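Local coordinates for Two-component sensor histidine kinase (Nostoc sp., PDB 6OZB), which is a cyanobacterial phytochrome that binds phycoerythrobilin in a GAF domain and probably acts as a light-sensing two-component histidine kinase, at residues E16-R21 with Q185-Q190; V97-R102 with V117-T122. The protein carries 1 engineered substitution. All coordinates share one frame; numbering follows the deposited sequence.

Contact 1: E16-R21 with Q185-Q190; sequences ESVLRR and QMIVDQ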
loop_
_atom_site.group_PDB
_atom_site.type_symbol
_atom_site.label_atom_id
_atom_site.label_comp_id
_atom_site.label_asym_id
_atom_site.label_seq_id
_atom_site.Cartn_x
_atom_site.Cartn_y
_atom_site.Cartn_z
ATOM N N GLU C 16 17.398 -22.392 -8.504
ATOM C CA GLU C 16 18.531 -23.169 -8.004
ATOM C C GLU C 16 19.492 -23.489 -9.161
ATOM O O GLU C 16 20.714 -23.438 -9.025
ATOM C CB GLU C 16 18.043 -24.435 -7.316
ATOM C CG GLU C 16 17.377 -24.160 -5.970
ATOM C CD GLU C 16 18.292 -23.432 -4.988
ATOM O OE1 GLU C 16 19.475 -23.820 -4.858
ATOM O OE2 GLU C 16 17.824 -22.464 -4.349
ATOM N N SER C 17 18.925 -23.802 -10.315
ATOM C CA SER C 17 19.746 -24.150 -11.460
ATOM C C SER C 17 20.486 -22.910 -11.992
ATOM O O SER C 17 21.628 -23.017 -12.420
ATOM C CB SER C 17 18.874 -24.759 -12.552
ATOM O OG SER C 17 19.600 -24.879 -13.755
ATOM N N VAL C 18 19.863 -21.742 -11.943
ATOM C CA VAL C 18 20.549 -20.507 -12.317
ATOM C C VAL C 18 21.761 -20.246 -11.423
ATOM O O VAL C 18 22.826 -19.838 -11.893
ATOM C CB VAL C 18 19.598 -19.292 -12.254
ATOM C CG1 VAL C 18 20.369 -17.990 -12.399
ATOM C CG2 VAL C 18 18.547 -19.394 -13.347
ATOM N N LEU C 19 21.598 -20.467 -10.130
ATOM C CA LEU C 19 22.699 -20.242 -9.200
ATOM C C LEU C 19 23.840 -21.205 -9.470
ATOM O O LEU C 19 24.999 -20.814 -9.420
ATOM C CB LEU C 19 22.223 -20.443 -7.767
ATOM C CG LEU C 19 21.242 -19.415 -7.171
ATOM C CD1 LEU C 19 21.435 -19.407 -5.676
ATOM C CD2 LEU C 19 21.329 -18.033 -7.724
ATOM N N ARG C 20 23.501 -22.469 -9.743
ATOM C CA ARG C 20 24.499 -23.490 -10.029
ATOM C C ARG C 20 25.249 -23.150 -11.288
ATOM O O ARG C 20 26.439 -23.381 -11.373
ATOM C CB ARG C 20 23.862 -24.871 -10.154
ATOM C CG ARG C 20 23.420 -25.492 -8.816
ATOM C CD ARG C 20 23.123 -26.954 -8.947
ATOM N NE ARG C 20 22.016 -27.226 -9.858
ATOM C CZ ARG C 20 20.731 -27.340 -9.525
ATOM N NH1 ARG C 20 20.338 -27.207 -8.272
ATOM N NH2 ARG C 20 19.830 -27.607 -10.465
ATOM N N ARG C 21 24.550 -22.590 -12.273
ATOM C CA ARG C 21 25.200 -22.288 -13.532
ATOM C C ARG C 21 26.176 -21.107 -13.353
ATOM O O ARG C 21 27.229 -21.075 -13.970
ATOM C CB ARG C 21 24.153 -22.009 -14.596
ATOM C CG ARG C 21 23.413 -23.270 -15.062
ATOM C CD ARG C 21 22.293 -22.888 -16.062
ATOM N NE ARG C 21 21.490 -24.044 -16.460
ATOM C CZ ARG C 21 21.895 -24.973 -17.329
ATOM N NH1 ARG C 21 23.095 -24.893 -17.889
ATOM N NH2 ARG C 21 21.102 -25.997 -17.634
ATOM N N GLN C 185 17.035 -11.957 -5.397
ATOM C CA GLN C 185 17.964 -11.676 -4.293
ATOM C C GLN C 185 19.077 -12.715 -4.257
ATOM O O GLN C 185 20.244 -12.390 -4.039
ATOM C CB GLN C 185 17.246 -11.637 -2.954
ATOM C CG GLN C 185 18.180 -11.198 -1.776
ATOM C CD GLN C 185 18.692 -9.789 -1.957
ATOM O OE1 GLN C 185 17.914 -8.863 -2.133
ATOM N NE2 GLN C 185 20.007 -9.625 -1.962
ATOM N N MET C 186 18.723 -13.970 -4.474
ATOM C CA MET C 186 19.725 -15.032 -4.496
ATOM C C MET C 186 20.659 -14.847 -5.696
ATOM O O MET C 186 21.852 -15.098 -5.607
ATOM C CB MET C 186 19.065 -16.409 -4.510
ATOM C CG MET C 186 18.208 -16.698 -3.309
ATOM S SD MET C 186 17.839 -18.452 -3.191
ATOM C CE MET C 186 17.864 -18.971 -4.913
ATOM N N ILE C 187 20.104 -14.429 -6.821
ATOM C CA ILE C 187 20.910 -14.176 -8.006
ATOM C C ILE C 187 21.897 -13.026 -7.794
ATOM O O ILE C 187 23.078 -13.144 -8.152
ATOM C CB ILE C 187 20.025 -13.873 -9.233
ATOM C CG1 ILE C 187 19.297 -15.167 -9.628
ATOM C CG2 ILE C 187 20.841 -13.344 -10.382
ATOM C CD1 ILE C 187 18.011 -14.936 -10.465
ATOM N N VAL C 188 21.453 -11.910 -7.217
ATOM C CA VAL C 188 22.425 -10.844 -6.965
ATOM C C VAL C 188 23.418 -11.243 -5.874
ATOM O O VAL C 188 24.574 -10.832 -5.949
ATOM C CB VAL C 188 21.756 -9.469 -6.629
ATOM C CG1 VAL C 188 20.853 -9.044 -7.796
ATOM C CG2 VAL C 188 20.981 -9.469 -5.340
ATOM N N ASP C 189 23.020 -12.066 -4.894
ATOM C CA ASP C 189 23.968 -12.573 -3.885
ATOM C C ASP C 189 25.041 -13.450 -4.541
ATOM O O ASP C 189 26.220 -13.378 -4.192
ATOM C CB ASP C 189 23.260 -13.386 -2.815
ATOM C CG ASP C 189 22.426 -12.522 -1.857
ATOM O OD1 ASP C 189 22.558 -11.273 -1.888
ATOM O OD2 ASP C 189 21.624 -13.105 -1.093
ATOM N N GLN C 190 24.630 -14.272 -5.506
ATOM C CA GLN C 190 25.571 -15.146 -6.210
ATOM C C GLN C 190 26.488 -14.341 -7.132
ATOM O O GLN C 190 27.667 -14.652 -7.261
ATOM C CB GLN C 190 24.819 -16.223 -7.010
ATOM C CG GLN C 190 25.746 -17.295 -7.663
ATOM C CD GLN C 190 26.516 -18.115 -6.629
ATOM O OE1 GLN C 190 25.977 -19.017 -5.991
ATOM N NE2 GLN C 190 27.783 -17.772 -6.433
#

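Contact 2: V97-R102 with V117-T122; sequences VKSKVR and VHDLET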
loop_
_atom_site.group_PDB
_atom_site.type_symbol
_atom_site.label_atom_id
_atom_site.label_comp_id
_atom_site.label_asym_id
_atom_site.label_seq_id
_atom_site.Cartn_x
_atom_site.Cartn_y
_atom_site.Cartn_z
ATOM N N VAL C 97 21.544 1.911 -0.880
ATOM C CA VAL C 97 22.799 1.738 -0.121
ATOM C C VAL C 97 22.566 1.266 1.314
ATOM O O VAL C 97 23.238 0.354 1.776
ATOM C CB VAL C 97 23.621 3.045 -0.087
ATOM C CG1 VAL C 97 24.792 2.940 0.904
ATOM C CG2 VAL C 97 24.120 3.391 -1.482
ATOM N N LYS C 98 21.632 1.914 2.012
ATOM C CA LYS C 98 21.389 1.673 3.438
ATOM C C LYS C 98 20.387 0.556 3.735
ATOM O O LYS C 98 20.546 -0.162 4.710
ATOM C CB LYS C 98 20.912 2.974 4.101
ATOM C CG LYS C 98 21.953 4.089 4.100
ATOM C CD LYS C 98 23.115 3.740 5.032
ATOM C CE LYS C 98 24.148 4.849 5.126
ATOM N NZ LYS C 98 24.877 5.012 3.839
ATOM N N SER C 99 19.359 0.396 2.908
ATOM C CA SER C 99 18.366 -0.645 3.163
ATOM C C SER C 99 18.440 -1.808 2.174
ATOM O O SER C 99 17.729 -2.797 2.341
ATOM C CB SER C 99 16.965 -0.051 3.154
ATOM O OG SER C 99 16.845 0.909 4.186
ATOM N N LYS C 100 19.300 -1.695 1.162
ATOM C CA LYS C 100 19.382 -2.696 0.124
ATOM C C LYS C 100 17.988 -3.016 -0.419
ATOM O O LYS C 100 17.630 -4.172 -0.632
ATOM C CB LYS C 100 20.076 -3.956 0.658
ATOM C CG LYS C 100 21.426 -3.653 1.290
ATOM C CD LYS C 100 22.308 -4.888 1.315
ATOM C CE LYS C 100 23.725 -4.583 1.833
ATOM N NZ LYS C 100 23.785 -3.351 2.667
ATOM N N VAL C 101 17.203 -1.972 -0.633
ATOM C CA VAL C 101 15.834 -2.131 -1.059
ATOM C C VAL C 101 15.710 -2.801 -2.448
ATOM O O VAL C 101 16.519 -2.548 -3.348
ATOM C CB VAL C 101 15.131 -0.746 -1.058
ATOM C CG1 VAL C 101 15.510 0.063 -2.289
ATOM C CG2 VAL C 101 13.653 -0.910 -0.987
ATOM N N ARG C 102 14.707 -3.667 -2.583
ATOM C CA ARG C 102 14.259 -4.216 -3.859
ATOM C C ARG C 102 12.980 -3.469 -4.189
ATOM O O ARG C 102 12.170 -3.239 -3.301
ATOM C CB ARG C 102 14.033 -5.720 -3.776
ATOM C CG ARG C 102 15.318 -6.538 -3.450
ATOM C CD ARG C 102 15.646 -6.566 -1.974
ATOM N NE ARG C 102 14.551 -7.084 -1.163
ATOM C CZ ARG C 102 14.321 -8.373 -0.930
ATOM N NH1 ARG C 102 15.084 -9.320 -1.476
ATOM N NH2 ARG C 102 13.294 -8.716 -0.188
ATOM N N VAL C 117 16.041 -5.768 2.665
ATOM C CA VAL C 117 16.583 -7.031 3.141
ATOM C C VAL C 117 16.860 -6.835 4.626
ATOM O O VAL C 117 16.611 -7.715 5.454
ATOM C CB VAL C 117 17.858 -7.426 2.402
ATOM C CG1 VAL C 117 18.414 -8.723 2.971
ATOM C CG2 VAL C 117 17.565 -7.587 0.932
ATOM N N HIS C 118 17.377 -5.647 4.928
ATOM C CA HIS C 118 17.747 -5.211 6.271
ATOM C C HIS C 118 17.642 -3.685 6.205
ATOM O O HIS C 118 18.150 -3.082 5.261
ATOM C CB HIS C 118 19.136 -5.754 6.636
ATOM C CG HIS C 118 19.110 -7.181 7.095
ATOM N ND1 HIS C 118 18.028 -7.728 7.752
ATOM C CD2 HIS C 118 20.003 -8.188 6.944
ATOM C CE1 HIS C 118 18.270 -8.999 8.017
ATOM N NE2 HIS C 118 19.461 -9.304 7.537
ATOM N N ASP C 119 17.032 -3.055 7.210
ATOM C CA ASP C 119 16.405 -1.748 7.001
ATOM C C ASP C 119 17.008 -0.526 7.724
ATOM O O ASP C 119 17.809 0.199 7.131
ATOM C CB ASP C 119 14.922 -1.884 7.402
ATOM C CG ASP C 119 14.026 -0.854 6.738
ATOM O OD1 ASP C 119 14.547 0.064 6.073
ATOM O OD2 ASP C 119 12.791 -0.965 6.892
ATOM N N LEU C 120 16.632 -0.290 8.979
ATOM C CA LEU C 120 16.744 1.053 9.569
ATOM C C LEU C 120 18.160 1.474 9.987
ATOM O O LEU C 120 18.993 0.646 10.363
ATOM C CB LEU C 120 15.800 1.164 10.775
ATOM C CG LEU C 120 14.529 1.990 10.520
ATOM C CD1 LEU C 120 13.471 1.742 11.583
ATOM C CD2 LEU C 120 14.862 3.472 10.448
ATOM N N GLU C 121 18.398 2.787 9.921
ATOM C CA GLU C 121 19.707 3.393 10.186
ATOM C C GLU C 121 20.176 3.191 11.629
ATOM O O GLU C 121 19.387 3.341 12.566
ATOM C CB GLU C 121 19.667 4.897 9.870
ATOM C CG GLU C 121 19.526 5.245 8.382
ATOM C CD GLU C 121 18.106 5.084 7.849
ATOM O OE1 GLU C 121 17.154 5.096 8.655
ATOM O OE2 GLU C 121 17.946 4.947 6.617
ATOM N N THR C 122 21.467 2.878 11.776
ATOM C CA THR C 122 22.123 2.571 13.062
ATOM C C THR C 122 21.169 2.006 14.119
ATOM O O THR C 122 21.213 2.386 15.292
ATOM C CB THR C 122 22.844 3.819 13.650
ATOM O OG1 THR C 122 21.915 4.898 13.812
ATOM C CG2 THR C 122 23.987 4.261 12.741
#

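Contact 1: E16-R21 with Q185-Q190
Leu-19 O is bonded to Thr-23 OG1 within its own helix and faces the Gln-190 side chain across the contact. Gln-190 OE1 lies 4.0 Å from Leu-19 O, too far for a bond, and both atoms are acceptors. The Leu-19 side chain reaches across from helix 12-27 to helix 178-201. The two segments run almost parallel, at 8°, with axes 9.9 Å apart. The two methyls of Leu-19 divide the work. CD2 rests on the backbone of Met-186 and Ile-187, 3.7 Å from Met-186 O, and on CB of Gln-190. CD1 meets the thioether end of Met-186, 3.7 Å from CE, and these two side chains cross at about a right angle. The CE methyl is also 3.5 Å from OE2 of Glu-16, so it fills the corner between a leucine methyl and a carboxylate oxygen. The chi3 of Met-186, -29°, is about halfway between staggered and eclipsed and places CE there. On the inner side, Ile-187 CG1 sits 4.0 Å from Leu-19 CD2 and 4.1 Å from Val-18 CG1. Val-18 and Ile-187 both continue onto Leu-46 of helix 32-47, and Ile-187 also reaches Leu-166 of the sheet. The two segments are thus part of the helical layer packed on one face of the GAF sheet. The chemistry between the helices is mostly apolar, with one carboxylate oxygen against a methyl at its edge.

Contact 2: V97-R102 with V117-T122
Val-117 lays its CG2 methyl over one face of the Arg-102 guanidinium, 3.5 Å above the plane and offset toward the rim. The same methyl is 3.6 Å from Arg-102 CD, and the two side chains cross at about a right angle. The contact lies in the GAF fold, where helix 90-99 leads into the beta hairpin of strands 102-106 and 111-115. The loop after the hairpin returns past the end of the helix. Arg-102 is bent at chi2 (82°) and again at chi3, which places first CD and then NE. Its NE bonds to Ser-115 O and its NH1 to Gln-185 OE1, so the group under the methyl is held from outside the contact. The Arg-102 side chain is about 8 Å from a bound phycoerythrobilin.

Lys-100 is the first residue to leave helical backbone angles. Its positive phi, 50°, turns the chain toward strand 102-106. Its CB and O are near the CG2 of Val-117, while its amine end leads away and the side chain makes a cation-pi contact with Phe-157. Just before it, Ser-99 O receives a weak bond from Val-117 N, at 3.4 Å. That oxygen also lies 3.0 Å from His-118 O. Both are acceptors, so no bond joins them. Ser-99 CA makes a CA-H...O contact with the same His-118 O, at 3.2 Å.

Ser-99 is buried, and its OG has two oxygens of Asp-119 close by, one carboxylate and one backbone. The Asp-119 CG is anti to its own backbone N, and the carboxylate comes round to the serine. Ser-99 OG lies 3.1 Å from Asp-119 OD1 and 3.2 Å from Asp-119 O, and its one proton has both oxygens within reach.

In the fold
Contact 1 joins two long helices far apart in sequence, while contact 2 joins a helix end to a loop only a short way along the chain. Both are partly buried. The touching residues of contact 1 include no exposed ones, whereas three of those in contact 2 are exposed. Contact 1 is mainly apolar packing in the helical layer; contact 2 mixes a methyl on a guanidinium with backbone and hydroxyl bonds beside the sheet. The centres are 21 Å apart, yet the two meet directly. Gln-185 of contact 1 reaches Arg-102 of contact 2, and its OE1 also packs against Val-117 CG2. This glutamine probably links helix 178-201 to the start of strand 102-106.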